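Long-range contact in ribose-phosphate pyrophosphokinase (Mycobacterium smegmatis, PDB 5MP7), which probably makes phosphoribosyl pyrophosphate by transferring the pyrophosphoryl group of ATP to ribose 5-phosphate, with magnesium as cofactor: residues D171-S176 with G219-K224. Sequence-based numbering, arbitrary orientation.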
ATOM      1  N   ASP A 171      -2.393  84.144  14.937  1.00 53.98           N
ATOM      2  CA  ASP A 171      -2.241  84.836  13.663  1.00 56.17           C
ATOM      3  C   ASP A 171      -2.241  83.749  12.567  1.00 50.98           C
ATOM      4  O   ASP A 171      -1.237  83.061  12.365  1.00 43.07           O
ATOM      5  CB  ASP A 171      -0.924  85.631  13.696  1.00 65.90           C
ATOM      6  CG  ASP A 171      -0.747  86.575  12.510  1.00 80.76           C
ATOM      7  OD1 ASP A 171      -1.614  87.449  12.418  1.00 92.90           O
ATOM      8  OD2 ASP A 171       0.242  86.500  11.734  1.00 91.55           O
ATOM      9  N   MET A 172      -3.379  83.587  11.890  1.00 46.19           N
ATOM     10  CA  MET A 172      -3.626  82.413  11.045  1.00 50.15           C
ATOM     11  C   MET A 172      -3.390  82.622   9.536  1.00 46.62           C
ATOM     12  O   MET A 172      -3.647  83.675   9.012  1.00 45.88           O
ATOM     13  CB  MET A 172      -5.052  81.905  11.284  1.00 56.76           C
ATOM     14  CG  MET A 172      -5.265  81.308  12.683  1.00 63.32           C
ATOM     15  SD  MET A 172      -6.907  80.558  12.930  1.00 63.98           S
ATOM     16  CE  MET A 172      -7.962  81.996  13.140  1.00 66.25           C
ATOM     17  N   VAL A 173      -2.905  81.583   8.870  1.00 41.35           N
ATOM     18  CA  VAL A 173      -2.970  81.500   7.430  1.00 38.40           C
ATOM     19  C   VAL A 173      -3.563  80.108   7.075  1.00 37.21           C
ATOM     20  O   VAL A 173      -3.220  79.087   7.695  1.00 32.26           O
ATOM     21  CB  VAL A 173      -1.585  81.789   6.771  1.00 43.32           C
ATOM     22  CG1 VAL A 173      -0.568  80.714   7.095  1.00 42.85           C
ATOM     23  CG2 VAL A 173      -1.685  81.899   5.257  1.00 44.08           C
ATOM     24  N   VAL A 174      -4.522  80.068   6.139  1.00 33.56           N
ATOM     25  CA  VAL A 174      -5.089  78.802   5.688  1.00 29.31           C
ATOM     26  C   VAL A 174      -4.210  78.317   4.564  1.00 30.38           C
ATOM     27  O   VAL A 174      -3.897  79.081   3.673  1.00 32.87           O
ATOM     28  CB  VAL A 174      -6.546  78.950   5.258  1.00 27.52           C
ATOM     29  CG1 VAL A 174      -7.103  77.621   4.838  1.00 28.32           C
ATOM     30  CG2 VAL A 174      -7.387  79.431   6.409  1.00 28.37           C
ATOM     31  N   VAL A 175      -3.792  77.061   4.609  1.00 32.22           N
ATOM     32  CA  VAL A 175      -2.886  76.491   3.595  1.00 31.00           C
ATOM     33  C   VAL A 175      -3.514  75.268   2.948  1.00 32.44           C
ATOM     34  O   VAL A 175      -3.967  74.347   3.635  1.00 30.47           O
ATOM     35  CB  VAL A 175      -1.555  76.077   4.209  1.00 32.16           C
ATOM     36  CG1 VAL A 175      -0.595  75.596   3.140  1.00 33.38           C
ATOM     37  CG2 VAL A 175      -0.951  77.243   4.967  1.00 36.26           C
ATOM     38  N   SER A 176      -3.521  75.241   1.628  1.00 33.21           N
ATOM     39  CA  SER A 176      -3.958  74.066   0.894  1.00 35.94           C
ATOM     40  C   SER A 176      -2.748  73.200   0.526  1.00 36.47           C
ATOM     41  O   SER A 176      -1.766  73.688  -0.005  1.00 35.93           O
ATOM     42  CB  SER A 176      -4.685  74.480  -0.368  1.00 38.22           C
ATOM     43  OG  SER A 176      -5.228  73.328  -0.993  1.00 43.99           O
ATOM     44  N   GLY A 219       2.908  81.979  -1.121  1.00 42.44           N
ATOM     45  CA  GLY A 219       2.297  82.781  -0.043  1.00 45.90           C
ATOM     46  C   GLY A 219       3.223  82.879   1.183  1.00 49.47           C
ATOM     47  O   GLY A 219       4.207  82.147   1.274  1.00 44.82           O
ATOM     48  N   ASP A 220       2.915  83.796   2.110  1.00 55.09           N
ATOM     49  CA  ASP A 220       3.742  84.020   3.302  1.00 54.82           C
ATOM     50  C   ASP A 220       3.190  83.326   4.534  1.00 50.48           C
ATOM     51  O   ASP A 220       2.075  83.628   4.996  1.00 47.23           O
ATOM     52  CB  ASP A 220       3.915  85.513   3.605  1.00 66.04           C
ATOM     53  CG  ASP A 220       4.944  85.765   4.737  1.00 80.75           C
ATOM     54  OD1 ASP A 220       6.122  85.390   4.566  1.00 88.45           O
ATOM     55  OD2 ASP A 220       4.601  86.327   5.801  1.00 80.19           O
ATOM     56  N   VAL A 221       3.983  82.407   5.071  1.00 45.82           N
ATOM     57  CA  VAL A 221       3.606  81.683   6.276  1.00 46.94           C
ATOM     58  C   VAL A 221       4.554  81.920   7.443  1.00 46.81           C
ATOM     59  O   VAL A 221       4.284  81.474   8.548  1.00 50.84           O
ATOM     60  CB  VAL A 221       3.508  80.171   6.023  1.00 43.89           C
ATOM     61  CG1 VAL A 221       2.574  79.893   4.870  1.00 42.01           C
ATOM     62  CG2 VAL A 221       4.871  79.555   5.761  1.00 45.54           C
ATOM     63  N   LYS A 222       5.614  82.672   7.212  1.00 54.55           N
ATOM     64  CA  LYS A 222       6.634  82.965   8.214  1.00 58.91           C
ATOM     65  C   LYS A 222       6.053  83.545   9.506  1.00 54.04           C
ATOM     66  O   LYS A 222       5.395  84.592   9.473  1.00 56.86           O
ATOM     67  CB  LYS A 222       7.570  84.002   7.601  1.00 65.57           C
ATOM     68  CG  LYS A 222       8.546  84.706   8.526  1.00 73.41           C
ATOM     69  CD  LYS A 222       8.315  86.210   8.332  1.00 83.29           C
ATOM     70  CE  LYS A 222       9.427  87.085   8.798  1.00 87.45           C
ATOM     71  NZ  LYS A 222       9.254  87.382  10.229  1.00 85.45           N
ATOM     72  N   GLY A 223       6.284  82.857  10.629  1.00 46.35           N
ATOM     73  CA  GLY A 223       5.762  83.261  11.926  1.00 45.41           C
ATOM     74  C   GLY A 223       4.270  83.077  12.146  1.00 47.61           C
ATOM     75  O   GLY A 223       3.720  83.567  13.133  1.00 53.22           O
ATOM     76  N   LYS A 224       3.589  82.371  11.254  1.00 46.56           N
ATOM     77  CA  LYS A 224       2.125  82.266  11.340  1.00 47.21           C
ATOM     78  C   LYS A 224       1.704  80.885  11.776  1.00 41.01           C
ATOM     79  O   LYS A 224       2.454  79.919  11.604  1.00 41.49           O
ATOM     80  CB  LYS A 224       1.488  82.566   9.984  1.00 51.40           C
ATOM     81  CG  LYS A 224       1.882  83.904   9.364  1.00 56.43           C
ATOM     82  CD  LYS A 224       0.791  84.907   9.528  1.00 59.90           C
ATOM     83  CE  LYS A 224       1.028  86.187   8.800  1.00 69.31           C
ATOM     84  NZ  LYS A 224      -0.260  86.898   8.611  1.00 71.31           N
TER
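Val173 meets Val221 and Lys224 where a type II beta turn, Val221 to Lys224, folds against strand 172-176 in the C-terminal, phosphoribosyltransferase-like domain. The loop 219-224, which contains the turn, links strand 215-218, outermost in this chain's sheet, to strand 225-230. The latter runs parallel to 172-176 and pairs with it through Thr225 and Ile227. Within the turn, Lys224 N donates a hydrogen bond to Val221 O (2.9 Å). Gly223 sits at its third position with positive phi, 72°.

At the exposed end, Asp171 and Lys224 are paired as a salt bridge, though the place of OD2 is doubtful; the model puts Asp171 OD2 3.2 Å from Lys224 NZ. The lysine chain bends at chi2 (-103°), which turns CD aside, and is extended from there to NZ.

The apolar part is made by valine methyls and the Lys224 CB methylene. Cys226 and Ala198 also pack on Val221, which is buried. Val175 CG2 is a looser neighbour of Val221 CG1, at 4.4 Å. Val173 CG1 lies between the backbone N and the carbonyl carbon (chi1 67°). It reaches Lys224 CB at 4.0 Å, the two side chains crossing at about a right angle. The same methyl, Val173 CG1, touches Val221 CG1 at 3.9 Å.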